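CurM Sulfotransferase (Moorea producta, PDB 4GBM) is the sulfotransferase domain of the curacin biosynthetic pathway and probably transfers a sulfonate group from PAPS to an intermediate of the polyketide assembly line. Local coordinates at residues 223-228 / 281-286. The protein carries 2 engineered substitutions. Numbering follows the deposited sequence.
Sequences DLVKKP and SLADKW. With A3P (adenosine-3'-5'-diphosphate), chain G.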
ATOM      1  N   ASP A 223     -16.640  -1.697   1.448  1.00  9.79           N
ATOM      2  CA  ASP A 223     -16.928  -2.902   2.230  1.00  9.91           C
ATOM      3  C   ASP A 223     -16.005  -2.985   3.447  1.00  9.90           C
ATOM      4  O   ASP A 223     -16.440  -3.341   4.545  1.00 10.64           O
ATOM      5  CB  ASP A 223     -16.738  -4.168   1.387  1.00  9.60           C
ATOM      6  CG  ASP A 223     -17.749  -4.309   0.271  1.00 13.45           C
ATOM      7  OD1 ASP A 223     -18.838  -3.683   0.324  1.00 15.13           O
ATOM      8  OD2 ASP A 223     -17.448  -5.094  -0.662  1.00 15.42           O
ATOM      9  N   LEU A 224     -14.728  -2.653   3.257  1.00  8.84           N
ATOM     10  CA  LEU A 224     -13.758  -2.717   4.351  1.00  8.69           C
ATOM     11  C   LEU A 224     -14.193  -1.899   5.563  1.00  9.04           C
ATOM     12  O   LEU A 224     -14.083  -2.365   6.701  1.00  9.10           O
ATOM     13  CB  LEU A 224     -12.372  -2.248   3.882  1.00  8.27           C
ATOM     14  CG  LEU A 224     -11.255  -2.231   4.939  1.00  9.44           C
ATOM     15  CD1 LEU A 224     -10.969  -3.643   5.445  1.00 10.89           C
ATOM     16  CD2 LEU A 224     -10.000  -1.591   4.363  1.00  9.28           C
ATOM     17  N   VAL A 225     -14.681  -0.684   5.328  1.00  8.99           N
ATOM     18  CA  VAL A 225     -15.022   0.178   6.461  1.00  9.26           C
ATOM     19  C   VAL A 225     -16.454   0.002   6.974  1.00 10.17           C
ATOM     20  O   VAL A 225     -16.733   0.290   8.147  1.00 11.81           O
ATOM     21  CB  VAL A 225     -14.664   1.669   6.218  1.00  9.15           C
ATOM     22  CG1 VAL A 225     -13.177   1.804   5.871  1.00  9.89           C
ATOM     23  CG2 VAL A 225     -15.537   2.284   5.116  1.00  9.35           C
ATOM     24  N   LYS A 226     -17.355  -0.470   6.112  1.00 10.53           N
ATOM     25  CA  LYS A 226     -18.746  -0.743   6.526  1.00 10.93           C
ATOM     26  C   LYS A 226     -18.947  -2.122   7.157  1.00 11.94           C
ATOM     27  O   LYS A 226     -19.788  -2.280   8.058  1.00 13.65           O
ATOM     28  CB  LYS A 226     -19.710  -0.590   5.353  1.00 11.71           C
ATOM     29  CG  LYS A 226     -19.957   0.848   4.926  1.00 14.54           C
ATOM     30  CD  LYS A 226     -20.859   0.872   3.703  1.00 23.65           C
ATOM     31  CE  LYS A 226     -21.735   2.097   3.673  1.00 30.05           C
ATOM     32  NZ  LYS A 226     -22.767   1.956   2.606  1.00 31.06           N
ATOM     33  N   LYS A 227     -18.205  -3.109   6.655  1.00 11.98           N
ATOM     34  CA  LYS A 227     -18.310  -4.497   7.122  1.00 12.97           C
ATOM     35  C   LYS A 227     -16.911  -5.098   7.341  1.00 10.63           C
ATOM     36  O   LYS A 227     -16.566  -6.115   6.724  1.00 11.08           O
ATOM     37  CB  LYS A 227     -19.080  -5.342   6.101  1.00 15.23           C
ATOM     38  CG  LYS A 227     -20.522  -4.907   5.847  1.00 21.06           C
ATOM     39  CD  LYS A 227     -21.231  -5.874   4.897  1.00 29.84           C
ATOM     40  CE  LYS A 227     -20.587  -5.892   3.510  1.00 32.34           C
ATOM     41  NZ  LYS A 227     -21.175  -6.950   2.635  1.00 37.91           N
ATOM     42  N   PRO A 228     -16.098  -4.480   8.219  1.00 10.16           N
ATOM     43  CA  PRO A 228     -14.727  -4.971   8.382  1.00 10.12           C
ATOM     44  C   PRO A 228     -14.637  -6.433   8.825  1.00 10.09           C
ATOM     45  O   PRO A 228     -13.738  -7.135   8.371  1.00 10.37           O
ATOM     46  CB  PRO A 228     -14.119  -4.025   9.434  1.00  9.92           C
ATOM     47  CG  PRO A 228     -15.302  -3.417  10.131  1.00 11.51           C
ATOM     48  CD  PRO A 228     -16.382  -3.327   9.098  1.00 11.17           C
ATOM     49  N   SER A 281     -18.151   6.160   7.877  1.00 11.45           N
ATOM     50  CA  SER A 281     -18.771   7.320   7.232  1.00 12.36           C
ATOM     51  C   SER A 281     -18.049   7.750   5.973  1.00 12.70           C
ATOM     52  O   SER A 281     -18.615   8.477   5.152  1.00 14.55           O
ATOM     53  CB  SER A 281     -18.856   8.501   8.200  1.00 13.04           C
ATOM     54  OG  SER A 281     -19.551   8.114   9.364  1.00 16.29           O
ATOM     55  N   LEU A 282     -16.803   7.305   5.821  1.00 10.87           N
ATOM     56  CA  LEU A 282     -16.001   7.701   4.665  1.00 12.00           C
ATOM     57  C   LEU A 282     -16.321   6.876   3.412  1.00 12.19           C
ATOM     58  O   LEU A 282     -15.919   7.241   2.302  1.00 12.66           O
ATOM     59  CB  LEU A 282     -14.512   7.625   5.007  1.00 11.71           C
ATOM     60  CG  LEU A 282     -13.904   8.832   5.747  1.00 15.34           C
ATOM     61  CD1 LEU A 282     -14.746   9.331   6.912  1.00 22.93           C
ATOM     62  CD2 LEU A 282     -12.484   8.514   6.210  1.00 16.35           C
ATOM     63  N   ALA A 283     -17.055   5.780   3.586  1.00 11.69           N
ATOM     64  CA  ALA A 283     -17.408   4.914   2.448  1.00 11.26           C
ATOM     65  C   ALA A 283     -18.305   5.608   1.425  1.00 12.05           C
ATOM     66  O   ALA A 283     -17.977   5.644   0.238  1.00 11.57           O
ATOM     67  CB  ALA A 283     -18.072   3.628   2.934  1.00 11.72           C
ATOM     68  N   ASP A 284     -19.419   6.161   1.897  1.00 13.66           N
ATOM     69  CA  ASP A 284     -20.500   6.642   1.024  1.00 14.85           C
ATOM     70  C   ASP A 284     -20.297   8.054   0.486  1.00 14.75           C
ATOM     71  O   ASP A 284     -21.223   8.625  -0.099  1.00 15.30           O
ATOM     72  CB  ASP A 284     -21.844   6.605   1.766  1.00 16.57           C
ATOM     73  CG  ASP A 284     -22.423   5.204   1.901  1.00 21.72           C
ATOM     74  OD1 ASP A 284     -21.904   4.250   1.288  1.00 24.72           O
ATOM     75  OD2 ASP A 284     -23.425   5.062   2.631  1.00 26.78           O
ATOM     76  N   LYS A 285     -19.107   8.619   0.672  1.00 14.61           N
ATOM     77  CA  LYS A 285     -18.847  10.001   0.251  1.00 14.90           C
ATOM     78  C   LYS A 285     -19.093  10.214  -1.236  1.00 14.97           C
ATOM     79  O   LYS A 285     -19.525  11.291  -1.643  1.00 15.27           O
ATOM     80  CB  LYS A 285     -17.434  10.426   0.639  1.00 14.94           C
ATOM     81  CG  LYS A 285     -17.312  10.658   2.144  1.00 17.80           C
ATOM     82  CD  LYS A 285     -15.876  10.891   2.577  1.00 19.47           C
ATOM     83  CE  LYS A 285     -15.414  12.304   2.271  1.00 21.84           C
ATOM     84  NZ  LYS A 285     -14.182  12.610   3.052  1.00 16.00           N
ATOM     85  N   TRP A 286     -18.857   9.173  -2.029  1.00 12.94           N
ATOM     86  CA  TRP A 286     -19.075   9.232  -3.475  1.00 13.61           C
ATOM     87  C   TRP A 286     -20.523   9.547  -3.860  1.00 14.00           C
ATOM     88  O   TRP A 286     -20.776  10.021  -4.967  1.00 15.28           O
ATOM     89  CB  TRP A 286     -18.630   7.928  -4.144  1.00 13.19           C
ATOM     90  CG  TRP A 286     -19.390   6.718  -3.687  1.00 13.02           C
ATOM     91  CD1 TRP A 286     -19.058   5.888  -2.648  1.00 13.09           C
ATOM     92  CD2 TRP A 286     -20.609   6.194  -4.242  1.00 14.75           C
ATOM     93  NE1 TRP A 286     -19.983   4.887  -2.529  1.00 14.02           N
ATOM     94  CE2 TRP A 286     -20.949   5.048  -3.488  1.00 13.17           C
ATOM     95  CE3 TRP A 286     -21.447   6.582  -5.301  1.00 15.89           C
ATOM     96  CZ2 TRP A 286     -22.088   4.281  -3.755  1.00 17.22           C
ATOM     97  CZ3 TRP A 286     -22.582   5.816  -5.569  1.00 18.39           C
ATOM     98  CH2 TRP A 286     -22.894   4.680  -4.791  1.00 18.18           C
TER
HETATM   99  P1  A3P G 406      -8.665  11.127   3.302  1.00  8.85           P
HETATM  100  O1P A3P G 406      -7.994  12.110   2.377  1.00 10.34           O
HETATM  101  O2P A3P G 406      -8.217  11.251   4.737  1.00  9.15           O
HETATM  102  O3P A3P G 406     -10.153  11.054   3.107  1.00  9.90           O
HETATM  103  P2  A3P G 406      -4.254   5.662   1.655  1.00  7.32           P
HETATM  104  O4P A3P G 406      -4.372   4.616   0.592  1.00  7.09           O
HETATM  105  O5P A3P G 406      -3.558   6.928   1.246  1.00  9.94           O
HETATM  106  O6P A3P G 406      -3.770   5.110   2.970  1.00  6.21           O
HETATM  107  O5' A3P G 406      -5.775   6.147   1.915  1.00  7.15           O
HETATM  108  C5' A3P G 406      -6.011   7.309   2.716  1.00  8.15           C
HETATM  109  C4' A3P G 406      -7.496   7.354   2.979  1.00  7.40           C
HETATM  110  O4' A3P G 406      -7.835   6.295   3.884  1.00  8.11           O
HETATM  111  C3' A3P G 406      -7.923   8.612   3.709  1.00  7.37           C
HETATM  112  O3' A3P G 406      -8.092   9.695   2.782  1.00  7.70           O
HETATM  113  C2' A3P G 406      -9.215   8.146   4.370  1.00  8.91           C
HETATM  114  O2' A3P G 406     -10.333   8.337   3.500  1.00  9.76           O
HETATM  115  C1' A3P G 406      -9.019   6.649   4.587  1.00  8.61           C
HETATM  116  N9  A3P G 406      -8.829   6.358   6.031  1.00  7.38           N
HETATM  117  C8  A3P G 406      -7.751   6.631   6.796  1.00  8.76           C
HETATM  118  N7  A3P G 406      -7.951   6.247   8.085  1.00  8.69           N
HETATM  119  C5  A3P G 406      -9.191   5.718   8.142  1.00  7.18           C
HETATM  120  C6  A3P G 406     -10.052   5.112   9.186  1.00  7.94           C
HETATM  121  N6  A3P G 406      -9.595   4.990  10.456  1.00  8.60           N
HETATM  122  N1  A3P G 406     -11.289   4.688   8.812  1.00  7.82           N
HETATM  123  C2  A3P G 406     -11.743   4.792   7.542  1.00  8.81           C
HETATM  124  N3  A3P G 406     -11.006   5.327   6.546  1.00  7.69           N
HETATM  125  C4  A3P G 406      -9.758   5.785   6.794  1.00  6.37           C
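Val225, on helix 221-226, presses its CG2 methyl against CB of Ala283 in the 281-286 segment at 3.6 Å, and this buried pair forms the tight half of the contact. Because CG1 stands anti to the carbonyl carbon (chi1 -56°), the two methyls of Val225 are divided between partners: CG2 meets Ala283, while CG1 lies 3.7 Å from C2 of the adenine of adenosine-3'-5'-diphosphate. From the 3-10 turn at 281-282, Leu282 brings CD2 to 3.5 Å from the ribose O2' of the same ligand, which is also hydrogen-bonded to Tyr221 OH and Ser45 OG.

Toward solvent the packing gives way to charge. The aliphatic part of Lys226 runs past Ala283, Lys226 CG lying 3.9 Å from Ala283 CB, then bends at chi3 (148°) and crosses the Asp284 side chain at about a right angle. Lys226 NZ makes a salt bridge to Asp284 OD1 at 2.8 Å, on the syn side and 19° out of the carboxylate plane, with a weak second bond to OD2 of the same carboxylate at 3.2 Å. With Asp284 cut back to an alanine, the Lys226 ammonium would probably lose this mate and swing into solvent. Val225 and Leu282 thus line the nucleotide pocket beside a buried apolar contact, while the ion pair ties helix 221-226 to segment 281-286 at the solvent edge.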